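Local coordinates for probable glutamine-binding lipoprotein GlnH (GLNBP) (Mycobacterium tuberculosis, PDB 6H20) that binds asparagine, probably serving as an extracellular sensor of aspartate and related amino acids that regulates protein kinase G and so glutamate metabolism, at residues A[28-33]-A[127-132]; A[154-159]-A[177-182]; A[2-7]-A[194-199]. All blocks are in the same frame, centred on the assembly; numbering follows the deposited sequence.

Interaction 1. Residues A[28-33]-A[127-132]; sequences TASLRP and ERRKLV. With ASN (asparagine), chain B.
R129 reaches from the end of helix 126-129 to the backbone of A29 and the side chain of S30, a worked case of how one arginine can tie an early segment to a binding lobe. The CB of R129 leaves the helix toward 28-33, and CG through NE continue as an extended chain that spans the gap. NE donates a hydrogen bond to the carbonyl of P27, just before the facing segment. Rotation about CD-NE (chi4 -80°) turns the guanidinium across the extended chain. NH1 bonds N133 OD1, while NH2 comes within 3.3 Å of A29 O, which stands obliquely to the guanidinium at an angle too poor for a hydrogen bond, and lies 3.9 Å from S30 CB. NH2 also has a weak bond to F134 O, and two waters link it to 28-33: it donates to water 1 at 2.9 Å, in the guanidinium plane, and this water reaches T28 O weakly. A second water receives a weak bond from NH2 at 3.1 Å and gives a weak one to S30 OG, whose stronger partner is F134 O. The preceding residue faces the ligand. R128 holds the asparagine carboxylate edge-on with two parallel bonds, NH1 to OXT at 2.8 Å and NH2 to O at 3.0 Å, both nearly straight at 170°; NH1 also bonds S123 O, and R106 NH1 bonds the asparagine. Strand 29-30 is paired in parallel with strand 284-285 through S30, L31 packs on helix 244-259, and on the far segment L131 and V132 rest against helix 106-111.

Interaction 2. Residues A[154-159]-A[177-182]; sequences TKVSDL and REIAPP
Two loops that lead into neighbouring parallel strands, 163-167 and 184-188, meet here, with I179 of the later loop pressed on V156 and L159 of the earlier one. The contact is wholly apolar. The CB of I179 is directed at 154-159, and its ethyl branch does the touching: CG1 lies 3.8 Å from V156 CG1, and the terminal CD1 is also 3.8 Å from V156 CG1. That valine methyl is the branch set anti to the backbone N (chi1 176°), which turns it to the middle and the tip of the ethyl branch. The same I179 CD1 then reaches L159 CD1 at 3.9 Å; the methyl touches both the valine and the leucine, which lie at roughly a right angle as seen from it and whose side chains both run slantwise to its own. Strand 163-167, helix 171-176 and strand 184-188 form a beta-alpha-beta crossover, as expected in a solute-binding lobe; 154-159 is the approach to its first strand and 177-182 the link from its helix to its second. Polar bonds shape the approach to this apolar patch. D158 OD2 accepts two backbone N-H groups, that of T154 at 2.9 Å and 174° through its anti lone pair, and that of K155 at 3.1 Å from 44° out of the carboxylate plane. Its other oxygen, OD1, makes a salt bridge with K155 NZ at 3.3 Å, whose hydrogen bond is weak. Beyond I179 a cis peptide precedes P181, whose carbonyl is bonded by S160 OG, and P182 is joined through its backbone to G161.

Interaction 3. Residues A[2-7]-A[194-199]; sequences PTPVGM and CLVALQ
V196 and P4 make the close part of this contact, where the N-terminal segment runs past helix 191-199 without regular structure of its own. The valine methyl CG1, anti to the backbone N (chi1 171°), sits 3.7 Å from P4 CD, at the nitrogen end of the proline ring, and 3.8 Å from the carbonyl oxygen P2 O. One methyl therefore meets both a ring and a backbone, while the P4 and V196 side chains run alongside each other, pointing opposite ways. The second close point is three residues farther on: M7 is extended as far as SD, then bends at chi3 (-57°) to lay CE 3.9 Å from A197 CB. The helix that receives these groups joins strand 184-188 to strand 205-207, both parallel to strand 163-167 between them, the beta-alpha-beta topology of this lobe; just after M7 the chain becomes strand 8-9 and pairs antiparallel with strand 184-188. C194, on the same helix but turned from the N-terminal segment, is tied to C165 of strand 163-167 by a disulfide. At the outer end the contact thins. P2 is exposed, and its CG stays 4.4 Å from V196 CG1, a looser touch than that of P4. T3 points away from the helix altogether, whereas M7, though partly exposed, also packs on V186. Between P4 and M7 in the sequence, G6 takes a positive phi of 104° and its carbonyl is bonded by R168 NH2.

In the fold
The protein follows the two-lobed plan of bacterial solute-binding proteins, with asparagine held between the lobes, and the three contacts are spread over it. Interaction 1 alone touches the ligand, through R128, beside R106, T121 and S123. Interactions 2 and 3 both belong to the strand region around 163-167, 184-188 and 205-207, whose neighbouring T171, W191 and D209 complete the pocket from the other side. Their centres are about 22 Å apart; interaction 1 lies about 31 Å from interaction 2 and about 34 Å from interaction 3, centre to centre, and no two touch: nearest atoms stay about 10 to 14 Å apart. Along the chain, interaction 3 closes a loop that encloses the other two in series.

Interaction 1. Residues A[28-33]-A[127-132]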
loop_
_atom_site.group_PDB
_atom_site.type_symbol
_atom_site.label_atom_id
_atom_site.label_comp_id
_atom_site.label_asym_id
_atom_site.label_seq_id
_atom_site.Cartn_x
_atom_site.Cartn_y
_atom_site.Cartn_z
ATOM N N THR A 28 -3.235 -11.999 8.184
ATOM C CA THR A 28 -1.841 -11.882 7.767
ATOM C C THR A 28 -1.116 -13.217 7.632
ATOM O O THR A 28 0.024 -13.222 7.159
ATOM C CB THR A 28 -1.051 -10.975 8.709
ATOM O OG1 THR A 28 -1.029 -11.546 10.019
ATOM C CG2 THR A 28 -1.671 -9.572 8.762
ATOM N N ALA A 29 -1.725 -14.334 8.027
ATOM C CA ALA A 29 -1.086 -15.631 7.850
ATOM C C ALA A 29 -1.179 -16.067 6.393
ATOM O O ALA A 29 -2.245 -15.982 5.772
ATOM C CB ALA A 29 -1.765 -16.670 8.737
ATOM N N SER A 30 -0.056 -16.542 5.848
ATOM C CA SER A 30 0.022 -16.874 4.427
ATOM C C SER A 30 0.636 -18.263 4.242
ATOM O O SER A 30 0.762 -19.012 5.212
ATOM C CB SER A 30 0.809 -15.779 3.687
ATOM O OG SER A 30 0.826 -15.960 2.279
ATOM N N LEU A 31 1.032 -18.614 3.018
ATOM C CA LEU A 31 1.446 -19.984 2.712
ATOM C C LEU A 31 2.958 -20.153 2.797
ATOM O O LEU A 31 3.723 -19.327 2.292
ATOM C CB LEU A 31 0.980 -20.357 1.306
ATOM C CG LEU A 31 -0.534 -20.436 1.131
ATOM C CD1 LEU A 31 -0.875 -20.734 -0.317
ATOM C CD2 LEU A 31 -1.119 -21.493 2.060
ATOM N N ARG A 32 3.384 -21.260 3.387
ATOM C CA ARG A 32 4.802 -21.509 3.570
ATOM C C ARG A 32 5.503 -21.589 2.213
ATOM O O ARG A 32 4.944 -22.127 1.253
ATOM C CB ARG A 32 4.948 -22.837 4.315
ATOM C CG ARG A 32 6.331 -23.166 4.767
ATOM C CD ARG A 32 6.273 -24.391 5.693
ATOM N NE ARG A 32 5.566 -24.085 6.934
ATOM C CZ ARG A 32 6.131 -23.495 7.985
ATOM N NH1 ARG A 32 7.413 -23.156 7.946
ATOM N NH2 ARG A 32 5.418 -23.248 9.074
ATOM N N PRO A 33 6.714 -21.058 2.089
ATOM C CA PRO A 33 7.450 -21.169 0.824
ATOM C C PRO A 33 7.771 -22.619 0.481
ATOM O O PRO A 33 7.727 -23.513 1.326
ATOM C CB PRO A 33 8.737 -20.389 1.096
ATOM C CG PRO A 33 8.394 -19.500 2.272
ATOM C CD PRO A 33 7.443 -20.267 3.100
ATOM N N GLU A 127 -11.763 -9.064 4.314
ATOM C CA GLU A 127 -12.643 -8.854 3.168
ATOM C C GLU A 127 -11.889 -9.027 1.855
ATOM O O GLU A 127 -12.398 -9.650 0.915
ATOM C CB GLU A 127 -13.295 -7.472 3.238
ATOM C CG GLU A 127 -14.507 -7.407 4.152
ATOM C CD GLU A 127 -15.543 -8.477 3.842
ATOM O OE1 GLU A 127 -15.756 -9.364 4.696
ATOM O OE2 GLU A 127 -16.143 -8.433 2.746
ATOM N N ARG A 128 -10.660 -8.505 1.773
ATOM C CA ARG A 128 -9.900 -8.675 0.538
ATOM C C ARG A 128 -9.487 -10.122 0.331
ATOM O O ARG A 128 -9.397 -10.583 -0.811
ATOM C CB ARG A 128 -8.682 -7.748 0.521
ATOM C CG ARG A 128 -9.058 -6.295 0.328
ATOM C CD ARG A 128 -7.870 -5.385 0.578
ATOM N NE ARG A 128 -8.270 -3.990 0.381
ATOM C CZ ARG A 128 -7.448 -2.957 0.538
ATOM N NH1 ARG A 128 -6.181 -3.165 0.881
ATOM N NH2 ARG A 128 -7.887 -1.718 0.326
ATOM N N ARG A 129 -9.250 -10.854 1.418
ATOM C CA ARG A 129 -8.858 -12.252 1.298
ATOM C C ARG A 129 -9.973 -13.142 0.765
ATOM O O ARG A 129 -9.690 -14.269 0.337
ATOM C CB ARG A 129 -8.345 -12.762 2.638
ATOM C CG ARG A 129 -6.854 -12.565 2.783
ATOM C CD ARG A 129 -6.263 -13.529 3.794
ATOM N NE ARG A 129 -4.801 -13.580 3.766
ATOM C CZ ARG A 129 -4.084 -14.270 2.878
ATOM N NH1 ARG A 129 -4.688 -14.961 1.919
ATOM N NH2 ARG A 129 -2.759 -14.272 2.952
ATOM N N LYS A 130 -11.223 -12.676 0.790
ATOM C CA LYS A 130 -12.297 -13.408 0.123
ATOM C C LYS A 130 -12.147 -13.366 -1.392
ATOM O O LYS A 130 -12.730 -14.207 -2.091
ATOM C CB LYS A 130 -13.652 -12.794 0.487
ATOM C CG LYS A 130 -14.061 -12.944 1.943
ATOM C CD LYS A 130 -15.364 -12.207 2.219
ATOM C CE LYS A 130 -15.736 -12.285 3.687
ATOM N NZ LYS A 130 -17.089 -12.855 3.906
ATOM N N LEU A 131 -11.385 -12.403 -1.911
ATOM C CA LEU A 131 -11.294 -12.134 -3.338
ATOM C C LEU A 131 -9.913 -12.357 -3.938
ATOM O O LEU A 131 -9.827 -12.702 -5.118
ATOM C CB LEU A 131 -11.722 -10.687 -3.633
ATOM C CG LEU A 131 -13.087 -10.293 -3.082
ATOM C CD1 LEU A 131 -13.330 -8.807 -3.293
ATOM C CD2 LEU A 131 -14.175 -11.124 -3.752
ATOM N N VAL A 132 -8.834 -12.131 -3.183
ATOM C CA VAL A 132 -7.477 -12.297 -3.685
ATOM C C VAL A 132 -6.632 -12.969 -2.612
ATOM O O VAL A 132 -7.017 -13.049 -1.444
ATOM C CB VAL A 132 -6.828 -10.953 -4.085
ATOM C CG1 VAL A 132 -7.668 -10.242 -5.140
ATOM C CG2 VAL A 132 -6.638 -10.055 -2.858
HETATM N N ASN B . -2.913 0.682 2.544
HETATM C CA ASN B . -4.237 1.263 2.320
HETATM C C ASN B . -5.084 0.291 1.518
HETATM O O ASN B . -6.160 0.664 1.014
HETATM C CB ASN B . -4.127 2.609 1.601
HETATM C CG ASN B . -3.633 2.475 0.182
HETATM O OD1 ASN B . -3.072 1.460 -0.217
HETATM N ND2 ASN B . -3.877 3.499 -0.603
HETATM O OXT ASN B . -4.674 -0.881 1.377
HETATM O O HOH W 1 -0.982 -12.613 4.469
HETATM O O HOH W 2 -2.262 -17.108 1.763
#

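Interaction 2. Residues A[154-159]-A[177-182]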
loop_
_atom_site.group_PDB
_atom_site.type_symbol
_atom_site.label_atom_id
_atom_site.label_comp_id
_atom_site.label_asym_id
_atom_site.label_seq_id
_atom_site.Cartn_x
_atom_site.Cartn_y
_atom_site.Cartn_z
ATOM N N THR A 154 -5.133 17.745 15.874
ATOM C CA THR A 154 -4.166 16.813 16.454
ATOM C C THR A 154 -4.748 15.467 16.857
ATOM O O THR A 154 -3.978 14.574 17.226
ATOM C CB THR A 154 -3.445 17.416 17.671
ATOM O OG1 THR A 154 -4.380 17.592 18.741
ATOM C CG2 THR A 154 -2.798 18.743 17.322
ATOM N N LYS A 155 -6.066 15.293 16.822
ATOM C CA LYS A 155 -6.664 14.022 17.208
ATOM C C LYS A 155 -7.838 13.713 16.296
ATOM O O LYS A 155 -8.297 14.558 15.520
ATOM C CB LYS A 155 -7.072 13.994 18.685
ATOM C CG LYS A 155 -7.848 15.191 19.144
ATOM C CD LYS A 155 -7.966 15.184 20.656
ATOM C CE LYS A 155 -8.082 16.587 21.205
ATOM N NZ LYS A 155 -9.286 17.283 20.681
ATOM N N VAL A 156 -8.306 12.468 16.378
ATOM C CA VAL A 156 -9.336 11.995 15.458
ATOM C C VAL A 156 -10.599 12.840 15.562
ATOM O O VAL A 156 -11.229 13.161 14.545
ATOM C CB VAL A 156 -9.616 10.505 15.705
ATOM C CG1 VAL A 156 -10.757 10.022 14.821
ATOM C CG2 VAL A 156 -8.367 9.716 15.429
ATOM N N SER A 157 -10.989 13.220 16.785
ATOM C CA SER A 157 -12.239 13.957 16.946
ATOM C C SER A 157 -12.185 15.328 16.282
ATOM O O SER A 157 -13.234 15.876 15.933
ATOM C CB SER A 157 -12.622 14.069 18.429
ATOM O OG SER A 157 -11.648 14.794 19.162
ATOM N N ASP A 158 -10.985 15.870 16.063
ATOM C CA ASP A 158 -10.842 17.145 15.362
ATOM C C ASP A 158 -11.264 17.054 13.900
ATOM O O ASP A 158 -11.503 18.091 13.267
ATOM C CB ASP A 158 -9.385 17.608 15.426
ATOM C CG ASP A 158 -8.950 17.991 16.831
ATOM O OD1 ASP A 158 -9.818 18.378 17.649
ATOM O OD2 ASP A 158 -7.738 17.916 17.122
ATOM N N LEU A 159 -11.338 15.845 13.343
ATOM C CA LEU A 159 -11.738 15.662 11.959
ATOM C C LEU A 159 -13.233 15.851 11.746
ATOM O O LEU A 159 -13.649 16.121 10.613
ATOM C CB LEU A 159 -11.324 14.267 11.485
ATOM C CG LEU A 159 -9.808 14.029 11.537
ATOM C CD1 LEU A 159 -9.483 12.654 10.950
ATOM C CD2 LEU A 159 -9.056 15.140 10.802
ATOM N N ARG A 177 -14.939 6.596 7.685
ATOM C CA ARG A 177 -16.390 6.435 7.760
ATOM C C ARG A 177 -16.872 6.017 9.147
ATOM O O ARG A 177 -18.085 5.991 9.379
ATOM C CB ARG A 177 -16.864 5.430 6.707
ATOM C CG ARG A 177 -16.819 5.962 5.283
ATOM C CD ARG A 177 -18.116 6.690 4.917
ATOM N NE ARG A 177 -19.210 5.740 4.728
ATOM C CZ ARG A 177 -20.219 5.589 5.579
ATOM N NH1 ARG A 177 -20.282 6.337 6.671
ATOM N NH2 ARG A 177 -21.163 4.686 5.341
ATOM N N GLU A 178 -15.965 5.680 10.066
ATOM C CA GLU A 178 -16.337 5.366 11.437
ATOM C C GLU A 178 -16.435 6.594 12.321
ATOM O O GLU A 178 -17.006 6.505 13.412
ATOM C CB GLU A 178 -15.340 4.388 12.062
ATOM C CG GLU A 178 -15.332 3.038 11.392
ATOM C CD GLU A 178 -14.213 2.141 11.891
ATOM O OE1 GLU A 178 -13.552 2.496 12.893
ATOM O OE2 GLU A 178 -13.998 1.081 11.272
ATOM N N ILE A 179 -15.907 7.733 11.879
ATOM C CA ILE A 179 -15.789 8.883 12.764
ATOM C C ILE A 179 -17.162 9.496 12.997
ATOM O O ILE A 179 -17.941 9.697 12.055
ATOM C CB ILE A 179 -14.788 9.896 12.191
ATOM C CG1 ILE A 179 -13.392 9.282 12.176
ATOM C CG2 ILE A 179 -14.781 11.167 13.016
ATOM C CD1 ILE A 179 -12.380 10.106 11.376
ATOM N N ALA A 180 -17.454 9.811 14.258
ATOM C CA ALA A 180 -18.748 10.351 14.661
ATOM C C ALA A 180 -18.506 11.588 15.516
ATOM O O ALA A 180 -17.779 11.507 16.527
ATOM C CB ALA A 180 -19.534 9.301 15.450
ATOM N N PRO A 181 -19.058 12.760 15.154
ATOM C CA PRO A 181 -19.776 13.039 13.905
ATOM C C PRO A 181 -18.828 12.981 12.707
ATOM O O PRO A 181 -17.621 13.154 12.881
ATOM C CB PRO A 181 -20.297 14.472 14.098
ATOM C CG PRO A 181 -20.139 14.772 15.549
ATOM C CD PRO A 181 -19.025 13.927 16.049
ATOM N N PRO A 182 -19.368 12.731 11.513
ATOM C CA PRO A 182 -18.504 12.473 10.367
ATOM C C PRO A 182 -17.735 13.714 9.956
ATOM O O PRO A 182 -18.207 14.851 10.136
ATOM C CB PRO A 182 -19.496 12.050 9.267
ATOM C CG PRO A 182 -20.671 11.498 10.032
ATOM C CD PRO A 182 -20.777 12.426 11.214
#

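Interaction 3. Residues A[2-7]-A[194-199]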
loop_
_atom_site.group_PDB
_atom_site.type_symbol
_atom_site.label_atom_id
_atom_site.label_comp_id
_atom_site.label_asym_id
_atom_site.label_seq_id
_atom_site.Cartn_x
_atom_site.Cartn_y
_atom_site.Cartn_z
ATOM N N PRO A 2 -3.601 23.671 -10.898
ATOM C CA PRO A 2 -3.989 22.285 -11.187
ATOM C C PRO A 2 -5.184 21.876 -10.339
ATOM O O PRO A 2 -5.229 22.127 -9.134
ATOM C CB PRO A 2 -2.735 21.484 -10.818
ATOM C CG PRO A 2 -2.027 22.336 -9.816
ATOM C CD PRO A 2 -2.286 23.755 -10.240
ATOM N N THR A 3 -6.174 21.277 -10.986
ATOM C CA THR A 3 -7.273 20.644 -10.270
ATOM C C THR A 3 -7.168 19.153 -10.529
ATOM O O THR A 3 -7.332 18.723 -11.683
ATOM C CB THR A 3 -8.625 21.167 -10.762
ATOM O OG1 THR A 3 -8.733 22.569 -10.484
ATOM C CG2 THR A 3 -9.764 20.433 -10.067
ATOM N N PRO A 4 -6.890 18.331 -9.523
ATOM C CA PRO A 4 -6.821 16.889 -9.773
ATOM C C PRO A 4 -8.185 16.370 -10.205
ATOM O O PRO A 4 -9.194 16.585 -9.529
ATOM C CB PRO A 4 -6.394 16.312 -8.419
ATOM C CG PRO A 4 -6.863 17.301 -7.419
ATOM C CD PRO A 4 -6.852 18.655 -8.086
ATOM N N VAL A 5 -8.211 15.706 -11.358
ATOM C CA VAL A 5 -9.459 15.162 -11.874
ATOM C C VAL A 5 -9.929 14.023 -10.980
ATOM O O VAL A 5 -9.130 13.192 -10.522
ATOM C CB VAL A 5 -9.277 14.716 -13.336
ATOM C CG1 VAL A 5 -10.497 13.946 -13.826
ATOM C CG2 VAL A 5 -9.012 15.928 -14.223
ATOM N N GLY A 6 -11.228 13.996 -10.701
ATOM C CA GLY A 6 -11.834 12.913 -9.956
ATOM C C GLY A 6 -12.180 13.217 -8.514
ATOM O O GLY A 6 -12.462 12.285 -7.760
ATOM N N MET A 7 -12.190 14.482 -8.115
ATOM C CA MET A 7 -12.480 14.844 -6.732
ATOM C C MET A 7 -13.985 14.850 -6.493
ATOM O O MET A 7 -14.745 15.476 -7.244
ATOM C CB MET A 7 -11.897 16.229 -6.453
ATOM C CG MET A 7 -12.102 16.773 -5.051
ATOM S SD MET A 7 -11.267 18.378 -4.907
ATOM C CE MET A 7 -9.614 17.872 -5.368
ATOM N N CYS A 194 -4.768 14.157 -3.096
ATOM C CA CYS A 194 -5.062 14.739 -1.788
ATOM C C CYS A 194 -4.050 15.813 -1.446
ATOM O O CYS A 194 -4.401 16.847 -0.862
ATOM C CB CYS A 194 -5.042 13.666 -0.696
ATOM S SG CYS A 194 -6.461 12.576 -0.660
ATOM N N LEU A 195 -2.787 15.589 -1.809
ATOM C CA LEU A 195 -1.774 16.597 -1.526
ATOM C C LEU A 195 -2.061 17.877 -2.292
ATOM O O LEU A 195 -2.005 18.973 -1.728
ATOM C CB LEU A 195 -0.382 16.056 -1.852
ATOM C CG LEU A 195 0.713 17.110 -1.707
ATOM C CD1 LEU A 195 0.763 17.626 -0.270
ATOM C CD2 LEU A 195 2.059 16.560 -2.138
ATOM N N VAL A 196 -2.402 17.756 -3.575
ATOM C CA VAL A 196 -2.753 18.940 -4.360
ATOM C C VAL A 196 -3.928 19.676 -3.725
ATOM O O VAL A 196 -3.913 20.906 -3.586
ATOM C CB VAL A 196 -3.043 18.556 -5.822
ATOM C CG1 VAL A 196 -3.616 19.755 -6.583
ATOM C CG2 VAL A 196 -1.773 18.059 -6.484
ATOM N N ALA A 197 -4.963 18.932 -3.330
ATOM C CA ALA A 197 -6.136 19.550 -2.723
ATOM C C ALA A 197 -5.770 20.314 -1.455
ATOM O O ALA A 197 -6.307 21.398 -1.196
ATOM C CB ALA A 197 -7.185 18.485 -2.417
ATOM N N LEU A 198 -4.868 19.761 -0.645
ATOM C CA LEU A 198 -4.483 20.443 0.588
ATOM C C LEU A 198 -3.617 21.654 0.280
ATOM O O LEU A 198 -3.772 22.717 0.898
ATOM C CB LEU A 198 -3.769 19.465 1.523
ATOM C CG LEU A 198 -3.413 19.967 2.924
ATOM C CD1 LEU A 198 -4.617 20.560 3.656
ATOM C CD2 LEU A 198 -2.818 18.825 3.732
ATOM N N GLN A 199 -2.716 21.524 -0.698
ATOM C CA GLN A 199 -1.909 22.675 -1.099
ATOM C C GLN A 199 -2.782 23.824 -1.573
ATOM O O GLN A 199 -2.440 24.996 -1.358
ATOM C CB GLN A 199 -0.925 22.270 -2.192
ATOM C CG GLN A 199 0.183 21.384 -1.677
ATOM C CD GLN A 199 1.074 20.842 -2.765
ATOM O OE1 GLN A 199 0.618 20.502 -3.855
ATOM N NE2 GLN A 199 2.360 20.730 -2.463
#